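Local coordinates for uncharacterized protein (Pseudomonas syringae pv. tomato, PDB 3K4I) that is of unknown function but belongs to the aldolase/RraA-like family and holds a magnesium ion between subunits of a three-chain assembly, at residues W100-T105 with A122-T127; T116-V121 with Y133-R138. One frame throughout, in Å; residues are numbered along the deposited sequence.

Contact 1 of 2, residues W100-T105 with A122-T127. With MG (magnesium ion), chain H.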
ATOM      1  N   TRP C 100      11.718  -3.738  13.165  1.00  5.40           N
ATOM      2  CA  TRP C 100      12.674  -4.161  12.094  1.00  6.39           C
ATOM      3  C   TRP C 100      13.202  -2.895  11.427  1.00  7.63           C
ATOM      4  O   TRP C 100      12.443  -1.941  11.218  1.00  7.49           O
ATOM      5  CB  TRP C 100      11.984  -5.010  11.049  1.00  6.13           C
ATOM      6  CG  TRP C 100      12.965  -5.684  10.109  1.00  3.96           C
ATOM      7  CD1 TRP C 100      13.355  -5.250   8.879  1.00  5.15           C
ATOM      8  CD2 TRP C 100      13.679  -6.892  10.369  1.00  5.03           C
ATOM      9  NE1 TRP C 100      14.284  -6.143   8.327  1.00  5.17           N
ATOM     10  CE2 TRP C 100      14.492  -7.153   9.227  1.00  4.95           C
ATOM     11  CE3 TRP C 100      13.693  -7.797  11.451  1.00  4.43           C
ATOM     12  CZ2 TRP C 100      15.349  -8.268   9.148  1.00  5.27           C
ATOM     13  CZ3 TRP C 100      14.552  -8.896  11.394  1.00  6.44           C
ATOM     14  CH2 TRP C 100      15.360  -9.135  10.221  1.00  3.88           C
ATOM     15  N   GLY C 101      14.491  -2.863  11.106  1.00  6.67           N
ATOM     16  CA  GLY C 101      15.049  -1.701  10.415  1.00  6.98           C
ATOM     17  C   GLY C 101      16.325  -2.084   9.686  1.00  8.43           C
ATOM     18  O   GLY C 101      16.525  -3.268   9.404  1.00  8.00           O
ATOM     19  N   ASP C 102      17.167  -1.096   9.417  1.00  8.72           N
ATOM     20  CA  ASP C 102      18.334  -1.287   8.533  1.00  8.96           C
ATOM     21  C   ASP C 102      19.369  -2.274   9.045  1.00  8.78           C
ATOM     22  O   ASP C 102      19.848  -3.130   8.273  1.00  9.23           O
ATOM     23  CB  ASP C 102      18.987   0.051   8.126  1.00 10.04           C
ATOM     24  CG  ASP C 102      19.379   0.952   9.314  1.00  8.61           C
ATOM     25  OD1 ASP C 102      19.374   0.560  10.511  1.00 11.42           O
ATOM     26  OD2 ASP C 102      19.725   2.119   9.015  1.00 12.57           O
ATOM     27  N   ILE C 103      19.739  -2.141  10.322  1.00  8.13           N
ATOM     28  CA  ILE C 103      20.732  -3.032  10.931  1.00  8.32           C
ATOM     29  C   ILE C 103      20.303  -4.494  10.788  1.00  7.78           C
ATOM     30  O   ILE C 103      21.074  -5.342  10.279  1.00  7.48           O
ATOM     31  CB  ILE C 103      21.007  -2.649  12.390  1.00  9.20           C
ATOM     32  CG1 ILE C 103      21.760  -1.307  12.472  1.00 10.38           C
ATOM     33  CG2 ILE C 103      21.822  -3.711  13.100  1.00 10.62           C
ATOM     34  CD1 ILE C 103      21.855  -0.750  13.914  1.00 10.61           C
HETATM   35  N   MSE C 104      19.060  -4.767  11.174  1.00  8.01           N
HETATM   36  CA  MSE C 104      18.523  -6.120  11.114  1.00  9.79           C
HETATM   37  C   MSE C 104      18.448  -6.615   9.665  1.00  8.55           C
HETATM   38  O   MSE C 104      18.753  -7.774   9.393  1.00  7.67           O
HETATM   39  CB  MSE C 104      17.180  -6.197  11.836  1.00 14.43           C
HETATM   40  CG  MSE C 104      17.365  -5.843  13.288  1.00 11.30           C
HETATM   41 SE   MSE C 104      15.723  -5.451  14.203  1.00 25.15          SE
HETATM   42  CE  MSE C 104      15.339  -7.250  14.615  1.00 12.15           C
ATOM     43  N   THR C 105      18.053  -5.725   8.746  1.00  7.50           N
ATOM     44  CA  THR C 105      18.025  -6.057   7.315  1.00  7.05           C
ATOM     45  C   THR C 105      19.406  -6.435   6.796  1.00  6.27           C
ATOM     46  O   THR C 105      19.550  -7.452   6.161  1.00  6.24           O
ATOM     47  CB  THR C 105      17.541  -4.875   6.482  1.00  7.44           C
ATOM     48  OG1 THR C 105      16.215  -4.517   6.896  1.00  6.15           O
ATOM     49  CG2 THR C 105      17.554  -5.199   5.015  1.00  6.60           C
ATOM     50  N   ALA C 122       7.443  -1.807  10.383  1.00  5.07           N
ATOM     51  CA  ALA C 122       8.903  -1.747  10.215  1.00  6.29           C
ATOM     52  C   ALA C 122       9.364  -0.358   9.807  1.00  5.64           C
ATOM     53  O   ALA C 122       8.577   0.415   9.259  1.00  4.95           O
ATOM     54  CB  ALA C 122       9.355  -2.774   9.156  1.00  6.28           C
ATOM     55  N   ARG C 123      10.641  -0.062  10.042  1.00  6.41           N
ATOM     56  CA  ARG C 123      11.245   1.200   9.584  1.00  7.18           C
ATOM     57  C   ARG C 123      12.341   0.936   8.568  1.00  7.61           C
ATOM     58  O   ARG C 123      12.609  -0.220   8.243  1.00  7.22           O
ATOM     59  CB  ARG C 123      11.771   2.027  10.763  1.00  7.36           C
ATOM     60  CG  ARG C 123      13.033   1.545  11.467  1.00  6.53           C
ATOM     61  CD  ARG C 123      13.262   2.499  12.616  1.00  7.69           C
ATOM     62  NE  ARG C 123      14.514   2.248  13.319  1.00  7.47           N
ATOM     63  CZ  ARG C 123      15.010   3.081  14.223  1.00  7.10           C
ATOM     64  NH1 ARG C 123      14.341   4.199  14.524  1.00  7.77           N
ATOM     65  NH2 ARG C 123      16.148   2.791  14.831  1.00  8.07           N
ATOM     66  N   ASP C 124      12.972   2.007   8.083  1.00  8.54           N
ATOM     67  CA  ASP C 124      14.058   1.886   7.112  1.00  9.60           C
ATOM     68  C   ASP C 124      13.615   1.151   5.858  1.00  9.89           C
ATOM     69  O   ASP C 124      14.346   0.337   5.282  1.00  9.80           O
ATOM     70  CB  ASP C 124      15.272   1.222   7.764  1.00 10.48           C
ATOM     71  CG  ASP C 124      15.976   2.149   8.732  1.00 12.37           C
ATOM     72  OD1 ASP C 124      16.238   3.319   8.364  1.00 12.88           O
ATOM     73  OD2 ASP C 124      16.256   1.729   9.860  1.00 11.39           O
ATOM     74  N   ILE C 125      12.402   1.473   5.436  1.00  9.62           N
ATOM     75  CA  ILE C 125      11.777   0.886   4.274  1.00  9.85           C
ATOM     76  C   ILE C 125      12.623   1.078   3.011  1.00  9.39           C
ATOM     77  O   ILE C 125      12.700   0.189   2.171  1.00  9.86           O
ATOM     78  CB  ILE C 125      10.348   1.453   4.088  1.00 11.13           C
ATOM     79  CG1 ILE C 125       9.478   1.119   5.316  1.00 12.77           C
ATOM     80  CG2 ILE C 125       9.696   0.923   2.813  1.00 13.34           C
ATOM     81  CD1 ILE C 125       9.503  -0.354   5.784  1.00 12.72           C
ATOM     82  N   ASP C 126      13.285   2.227   2.897  1.00  8.93           N
ATOM     83  CA  ASP C 126      14.118   2.483   1.730  1.00  9.66           C
ATOM     84  C   ASP C 126      15.303   1.527   1.624  1.00  9.15           C
ATOM     85  O   ASP C 126      15.640   1.086   0.521  1.00  9.50           O
ATOM     86  CB  ASP C 126      14.536   3.959   1.679  1.00 12.17           C
ATOM     87  CG  ASP C 126      13.362   4.880   1.344  1.00 13.25           C
ATOM     88  OD1 ASP C 126      12.640   4.628   0.348  1.00 14.03           O
ATOM     89  OD2 ASP C 126      13.141   5.850   2.092  1.00 14.02           O
ATOM     90  N   THR C 127      15.914   1.213   2.765  1.00 10.04           N
ATOM     91  CA  THR C 127      17.021   0.246   2.851  1.00 10.41           C
ATOM     92  C   THR C 127      16.529  -1.154   2.496  1.00  9.66           C
ATOM     93  O   THR C 127      17.164  -1.898   1.725  1.00  9.86           O
ATOM     94  CB  THR C 127      17.655   0.261   4.261  1.00 11.51           C
ATOM     95  OG1 THR C 127      18.294   1.520   4.464  1.00 12.40           O
ATOM     96  CG2 THR C 127      18.687  -0.863   4.414  1.00 14.82           C
TER
HETATM   97 MG    MG H 501      19.597   3.904  10.031  1.00 21.03          MG
HETATM   98  O   HOH W   1      18.091   3.241  11.180  1.00 15.96           O
HETATM   99  O   HOH W   2      18.270   4.519   8.604  1.00 23.53           O
HETATM  100  O   HOH W   3      19.408   5.750  10.778  1.00 20.72           O
HETATM  101  O   HOH W   4      21.161   4.699   8.997  1.00 18.40           O
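Asp124 OD2 takes two bonds: one from the backbone of Asp102 and one from a water of the magnesium shell. Asp102 N reaches it at 3.0 Å with an N-H...O angle of 154°, coming from above the carboxylate plane, and water 1 donates to the same Asp124 OD2 at 2.7 Å. Since Gly101 is the N-cap of helix 102-110, this oxygen sits at the first turn of that helix, where the positive end of the helix dipole would be expected to stabilise its negative charge.

Asp102 CG lies between its backbone N and carbonyl carbon (chi1 54°), and the carboxylate so placed is stacked on that of Asp124, the planes 15° apart, with Asp102 OD1 and Asp124 OD2 only 3.4 Å from each other. Two like charges this close probably repel, an effect the magnesium should offset. The metal is bound directly by Asp102 OD2 at 2.1 Å and by four waters, and Glu200 of the second subunit completes the shell. Asp124 is therefore a second-shell residue, linked to the metal through water 1.

Backbone contacts also join the two segments. Arg123 N donates an almost straight bond to Trp100 O at 2.9 Å, while Gly101 CA points a C-H at Arg123 O, 3.6 Å away. Thr127 lays its CG2 methyl against Asp102 CB at 3.8 Å. Within the first segment, Gly101 O accepts from both Thr105 N and Thr105 OG1, the hydroxyl coming from above the carbonyl plane, and Trp100 NE1 adds a weak bond to that hydroxyl. Arg123 NH1 bonds Met142 O and forms a salt bridge with Asp30 of the second subunit. With ligands from two chains, this is an intersubunit magnesium site whose Asp102, Arg123 and Asp124 match the D-X20-R-D motif of RraA-like proteins.

Contact 2 of 2, residues T116-V121 with Y133-R138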
ATOM      1  N   THR C 116      11.216 -11.490   6.715  1.00  5.73           N
ATOM      2  CA  THR C 116      10.664 -11.105   8.006  1.00  6.17           C
ATOM      3  C   THR C 116       9.198 -10.798   7.830  1.00  5.58           C
ATOM      4  O   THR C 116       8.824 -10.031   6.933  1.00  6.62           O
ATOM      5  CB  THR C 116      11.399  -9.884   8.601  1.00  7.38           C
ATOM      6  OG1 THR C 116      12.751 -10.265   8.843  1.00  5.01           O
ATOM      7  CG2 THR C 116      10.810  -9.516   9.940  1.00  4.88           C
ATOM      8  N   VAL C 117       8.393 -11.400   8.698  1.00  4.42           N
ATOM      9  CA  VAL C 117       6.936 -11.238   8.704  1.00  4.75           C
ATOM     10  C   VAL C 117       6.620 -10.540  10.022  1.00  4.61           C
ATOM     11  O   VAL C 117       7.027 -11.051  11.069  1.00  6.17           O
ATOM     12  CB  VAL C 117       6.268 -12.619   8.681  1.00  5.99           C
ATOM     13  CG1 VAL C 117       4.777 -12.494   8.836  1.00  5.50           C
ATOM     14  CG2 VAL C 117       6.608 -13.335   7.396  1.00  5.85           C
ATOM     15  N   ILE C 118       5.864  -9.433   9.991  1.00  5.15           N
ATOM     16  CA  ILE C 118       5.615  -8.634  11.201  1.00  5.52           C
ATOM     17  C   ILE C 118       4.150  -8.338  11.464  1.00  4.44           C
ATOM     18  O   ILE C 118       3.471  -7.718  10.638  1.00  3.84           O
ATOM     19  CB  ILE C 118       6.388  -7.287  11.189  1.00  6.51           C
ATOM     20  CG1 ILE C 118       7.861  -7.514  10.856  1.00  5.99           C
ATOM     21  CG2 ILE C 118       6.287  -6.607  12.539  1.00  6.51           C
ATOM     22  CD1 ILE C 118       8.644  -6.233  10.661  1.00  8.53           C
ATOM     23  N   ASP C 119       3.702  -8.780  12.639  1.00  5.26           N
ATOM     24  CA  ASP C 119       2.394  -8.401  13.180  1.00  6.02           C
ATOM     25  C   ASP C 119       2.670  -7.080  13.905  1.00  5.66           C
ATOM     26  O   ASP C 119       2.815  -7.036  15.119  1.00  6.03           O
ATOM     27  CB  ASP C 119       1.883  -9.517  14.106  1.00  7.57           C
ATOM     28  CG  ASP C 119       0.681  -9.099  14.958  1.00 10.91           C
ATOM     29  OD1 ASP C 119      -0.149  -8.344  14.465  1.00  7.05           O
ATOM     30  OD2 ASP C 119       0.607  -9.556  16.121  1.00  9.66           O
ATOM     31  N   GLY C 120       2.735  -6.007  13.122  1.00  5.72           N
ATOM     32  CA  GLY C 120       3.321  -4.763  13.552  1.00  5.67           C
ATOM     33  C   GLY C 120       3.906  -4.064  12.342  1.00  5.50           C
ATOM     34  O   GLY C 120       3.563  -4.385  11.203  1.00  6.00           O
ATOM     35  N   VAL C 121       4.776  -3.098  12.585  1.00  4.53           N
ATOM     36  CA  VAL C 121       5.337  -2.284  11.494  1.00  4.99           C
ATOM     37  C   VAL C 121       6.866  -2.251  11.502  1.00  5.52           C
ATOM     38  O   VAL C 121       7.503  -2.662  12.495  1.00  4.74           O
ATOM     39  CB  VAL C 121       4.740  -0.852  11.501  1.00  5.08           C
ATOM     40  CG1 VAL C 121       3.233  -0.922  11.249  1.00  6.56           C
ATOM     41  CG2 VAL C 121       5.064  -0.092  12.802  1.00  6.90           C
ATOM     42  N   TYR C 133      14.939  -7.031   0.211  1.00  7.23           N
ATOM     43  CA  TYR C 133      14.735  -7.985   1.301  1.00  6.60           C
ATOM     44  C   TYR C 133      13.233  -8.266   1.467  1.00  5.96           C
ATOM     45  O   TYR C 133      12.429  -7.336   1.512  1.00  5.49           O
ATOM     46  CB  TYR C 133      15.289  -7.435   2.611  1.00  6.46           C
ATOM     47  CG  TYR C 133      15.095  -8.399   3.764  1.00  6.10           C
ATOM     48  CD1 TYR C 133      15.840  -9.586   3.817  1.00  6.30           C
ATOM     49  CD2 TYR C 133      14.201  -8.126   4.812  1.00  7.15           C
ATOM     50  CE1 TYR C 133      15.694 -10.488   4.836  1.00  6.24           C
ATOM     51  CE2 TYR C 133      14.049  -9.041   5.870  1.00  5.85           C
ATOM     52  CZ  TYR C 133      14.814 -10.223   5.870  1.00  6.58           C
ATOM     53  OH  TYR C 133      14.688 -11.139   6.896  1.00  6.16           O
ATOM     54  N   PRO C 134      12.845  -9.550   1.560  1.00  5.03           N
ATOM     55  CA  PRO C 134      11.433  -9.862   1.646  1.00  4.61           C
ATOM     56  C   PRO C 134      10.809  -9.527   3.017  1.00  5.41           C
ATOM     57  O   PRO C 134      10.899 -10.305   3.965  1.00  6.05           O
ATOM     58  CB  PRO C 134      11.386 -11.364   1.330  1.00  4.77           C
ATOM     59  CG  PRO C 134      12.708 -11.623   0.552  1.00  6.39           C
ATOM     60  CD  PRO C 134      13.654 -10.772   1.343  1.00  4.79           C
ATOM     61  N   LEU C 135      10.225  -8.338   3.082  1.00  4.81           N
ATOM     62  CA  LEU C 135       9.591  -7.827   4.308  1.00  6.09           C
ATOM     63  C   LEU C 135       8.101  -7.757   4.155  1.00  6.04           C
ATOM     64  O   LEU C 135       7.586  -7.170   3.187  1.00  7.44           O
ATOM     65  CB  LEU C 135      10.099  -6.400   4.601  1.00  8.02           C
ATOM     66  CG  LEU C 135       9.416  -5.665   5.773  1.00  7.87           C
ATOM     67  CD1 LEU C 135       9.834  -6.409   6.994  1.00 10.13           C
ATOM     68  CD2 LEU C 135       9.891  -4.232   5.863  1.00  9.96           C
ATOM     69  N   PHE C 136       7.406  -8.301   5.150  1.00  6.00           N
ATOM     70  CA  PHE C 136       5.962  -8.285   5.176  1.00  5.96           C
ATOM     71  C   PHE C 136       5.530  -7.717   6.507  1.00  5.07           C
ATOM     72  O   PHE C 136       6.042  -8.139   7.551  1.00  5.82           O
ATOM     73  CB  PHE C 136       5.495  -9.718   4.978  1.00  6.46           C
ATOM     74  CG  PHE C 136       6.012 -10.316   3.721  1.00  4.75           C
ATOM     75  CD1 PHE C 136       5.246 -10.286   2.553  1.00  5.89           C
ATOM     76  CD2 PHE C 136       7.294 -10.855   3.671  1.00  6.33           C
ATOM     77  CE1 PHE C 136       5.739 -10.822   1.366  1.00  7.09           C
ATOM     78  CE2 PHE C 136       7.818 -11.366   2.456  1.00  7.00           C
ATOM     79  CZ  PHE C 136       7.030 -11.343   1.308  1.00  5.72           C
ATOM     80  N   SER C 137       4.614  -6.751   6.496  1.00  5.91           N
ATOM     81  CA  SER C 137       4.221  -6.108   7.735  1.00  5.24           C
ATOM     82  C   SER C 137       2.888  -5.413   7.568  1.00  5.69           C
ATOM     83  O   SER C 137       2.374  -5.306   6.463  1.00  6.85           O
ATOM     84  CB  SER C 137       5.262  -5.043   8.121  1.00  5.67           C
ATOM     85  OG  SER C 137       5.229  -3.965   7.198  1.00  5.35           O
ATOM     86  N   ARG C 138       2.358  -4.906   8.675  1.00  5.70           N
ATOM     87  CA  ARG C 138       1.126  -4.124   8.639  1.00  6.71           C
ATOM     88  C   ARG C 138       1.352  -2.682   8.201  1.00  7.42           C
ATOM     89  O   ARG C 138       0.425  -1.853   8.207  1.00  9.66           O
ATOM     90  CB  ARG C 138       0.457  -4.132  10.005  1.00  6.17           C
ATOM     91  CG  ARG C 138       0.020  -5.533  10.434  1.00  6.69           C
ATOM     92  CD  ARG C 138      -0.918  -5.508  11.649  1.00  5.99           C
ATOM     93  NE  ARG C 138      -1.066  -6.887  12.131  1.00  7.61           N
ATOM     94  CZ  ARG C 138      -1.755  -7.850  11.512  1.00  5.77           C
ATOM     95  NH1 ARG C 138      -2.410  -7.603  10.398  1.00  8.22           N
ATOM     96  NH2 ARG C 138      -1.781  -9.090  12.035  1.00  9.06           N
TER
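A beta-alpha-beta crossover brings these residues together: strand 115-119 leads through helix 125-130 into strand 135-137, which lies parallel beside it, the two short axes only 10° apart. The ladder starts where Thr116 N donates to Pro134 O at 3.0 Å. Phe136 N then returns a bond to Thr116 O at 2.9 Å, and Ile118 N to Phe136 O closes the next rung at 2.8 Å, more bent than the first two. The chain turns at Asp119, the centre of an inverse gamma turn, and Gly120 O picks up Arg138 N at 2.8 Å.

On the face carrying Thr116, Ile118 and Leu135, apolar branches meet: Ile118 CD1 touches Leu135 CD1 at 3.9 Å, the two side chains crossing at a slant. Helix 125-130 covers Leu135 through Ile125 and Val128. Where the pairing begins, Thr116 OG1 and Tyr133 OH share a hydrogen bond of 2.9 Å, the threonine oxygen lying in the plane of the phenol at its edge. Val117 and Phe136 face the other way, where both pack on Cys178 of strand 177-181.

Beyond the ladder Arg138 is extended from CG to NE and runs alongside Asp119, whose other oxygen, OD2, is bonded to Ser90. The guanidinium also reaches Asp161 and Pro42 O. Its plane stands 87° from the carboxylate, and it grips a single oxygen side-on: Asp119 OD1 receives Arg138 NE at 2.9 Å on its anti lone pair and Arg138 NH2 at 3.0 Å from above the carboxylate plane.

Overall arrangement
The centres of the two contacts lie about 10 Å apart, and their segments alternate along the chain: 100-105, 116-121, 122-127, 133-138. Contact 2 is one of the parallel strand pairings within the mixed sheet, and contact 1 joins the N-terminal ends of helices 102-110 and 125-130, where the chain enters each helix. Trp100 bridges them, its rim atoms CH2 and CZ2 touching Thr116 OG1 and Tyr133 CE2 and its CB against Ile118 CD1, while Ala122 CB rests on Leu135 CD2. The strand pair thus packs against the helix starts that carry the metal site: contact 2 is touched by no other chain, whereas contact 1 meets the second subunit around the magnesium.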